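PDB 2IA7: tail lysozyme, putative from Geobacter sulfurreducens, which is of uncharacterised function but belongs to the gp25-like baseplate wedge family and is probably a structural part of a phage-tail-like assembly, with any lysozyme activity only putative. Local coordinates for residues A[31-34]-A[35-38]. Numbering follows the deposited sequence.
Sequences EEDI and AESI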
loop_
_atom_site.group_PDB
_atom_site.type_symbol
_atom_site.label_atom_id
_atom_site.label_comp_id
_atom_site.label_asym_id
_atom_site.label_seq_id
_atom_site.Cartn_x
_atom_site.Cartn_y
_atom_site.Cartn_z
ATOM N N GLU A 31 2.898 11.569 11.915
ATOM C CA GLU A 31 1.903 11.556 10.809
ATOM C C GLU A 31 2.572 11.436 9.439
ATOM O O GLU A 31 2.189 10.633 8.604
ATOM C CB GLU A 31 1.070 12.825 10.854
ATOM C CG GLU A 31 0.124 12.853 12.053
ATOM C CD GLU A 31 0.731 13.421 13.360
ATOM O OE1 GLU A 31 1.958 13.646 13.474
ATOM O OE2 GLU A 31 -0.077 13.630 14.260
ATOM N N GLU A 32 3.629 12.193 9.250
ATOM C CA GLU A 32 4.360 12.191 8.007
ATOM C C GLU A 32 5.211 10.964 7.913
ATOM O O GLU A 32 5.310 10.372 6.836
ATOM C CB GLU A 32 5.231 13.436 7.884
ATOM C CG GLU A 32 4.417 14.770 7.993
ATOM C CD GLU A 32 5.256 15.993 8.410
ATOM O OE1 GLU A 32 5.816 16.630 7.483
ATOM O OE2 GLU A 32 5.339 16.312 9.642
ATOM N N ASP A 33 5.847 10.544 8.993
ATOM C CA ASP A 33 6.594 9.277 8.993
ATOM C C ASP A 33 5.704 8.071 8.678
ATOM O O ASP A 33 6.147 7.174 8.025
ATOM C CB ASP A 33 7.269 9.068 10.332
ATOM C CG ASP A 33 8.238 7.901 10.331
ATOM O OD1 ASP A 33 9.268 7.978 9.635
ATOM O OD2 ASP A 33 8.009 6.908 11.027
ATOM N N ILE A 34 4.462 8.071 9.179
ATOM C CA ILE A 34 3.484 7.023 8.895
ATOM C C ILE A 34 3.141 6.981 7.423
ATOM O O ILE A 34 3.098 5.906 6.810
ATOM C CB ILE A 34 2.234 7.222 9.763
ATOM C CG1 ILE A 34 2.579 6.831 11.196
ATOM C CG2 ILE A 34 1.050 6.372 9.232
ATOM C CD1 ILE A 34 1.500 7.250 12.185
ATOM N N ALA A 35 2.868 8.146 6.819
ATOM C CA ALA A 35 2.554 8.190 5.391
ATOM C C ALA A 35 3.714 7.656 4.557
ATOM O O ALA A 35 3.531 6.815 3.681
ATOM C CB ALA A 35 2.198 9.595 4.960
ATOM N N GLU A 36 4.928 8.046 4.935
ATOM C CA GLU A 36 6.120 7.532 4.267
ATOM C C GLU A 36 6.278 6.022 4.450
ATOM O O GLU A 36 6.609 5.314 3.523
ATOM C CB GLU A 36 7.338 8.282 4.772
ATOM C CG GLU A 36 8.603 7.946 4.052
ATOM C CD GLU A 36 9.774 8.718 4.616
ATOM O OE1 GLU A 36 10.342 8.251 5.602
ATOM O OE2 GLU A 36 10.089 9.797 4.082
ATOM N N SER A 37 6.056 5.564 5.665
ATOM C CA SER A 37 6.111 4.139 5.991
ATOM C C SER A 37 5.123 3.299 5.144
ATOM O O SER A 37 5.498 2.272 4.573
ATOM C CB SER A 37 5.839 3.902 7.481
ATOM O OG SER A 37 5.770 2.501 7.735
ATOM N N ILE A 38 3.887 3.765 5.040
ATOM C CA ILE A 38 2.902 3.161 4.178
ATOM C C ILE A 38 3.442 3.039 2.747
ATOM O O ILE A 38 3.414 1.955 2.156
ATOM C CB ILE A 38 1.573 3.917 4.155
ATOM C CG1 ILE A 38 0.881 3.768 5.522
ATOM C CG2 ILE A 38 0.652 3.344 3.106
ATOM C CD1 ILE A 38 -0.294 4.762 5.710
HETATM O O HOH W 1 9.154 6.150 7.260
#
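Ile38 lies one helical turn beyond Ile34, and its side chain runs back along the helix toward it. CB starts 3.7 Å from the carbonyl O of Ile34. CG1, anti to its own carbonyl carbon (chi1 -69°), passes 3.3 Å from Ile34 O, the same oxygen that accepts the Ile38 N-H at 2.9 Å in a nearly straight bond (172° at the hydrogen). CD1, at the end of an extended chain, lies 3.7 Å from that oxygen and 4.1 Å from Ile34 CG2, the latter a methyl-to-methyl contact between side chains that cross at a slant. Three more i to i+4 bonds, Ala35 N to Glu31 O, Glu36 N to Glu32 O and Ser37 N to Asp33 O, make this regular alpha-helix.

On a more exposed face, Asp33 OD1 and Glu36 OE1 stand 4.2 Å apart, their carboxylate planes turned 69° against each other. Both side chains leave the backbone with CG anti to N, and one water sits between them, within hydrogen-bonding distance of both, 3.0 Å from Asp33 OD1 and 2.9 Å from Glu36 OE1. The water may soften the repulsion of like charges, as may the salt bridge from Asp33 OD2 to Arg89. In one of its two conformers, Ser37 OG is hydrogen-bonded to Glu87.

The helix, 30-42, is thus amphipathic: Ile34, Ala35 and Ile38 rest on Tyr113 of the middle strand of the three-stranded antiparallel sheet, while Ile90 on one outer strand touches both isoleucines and Leu124 on the other meets Ala35 and Ile38.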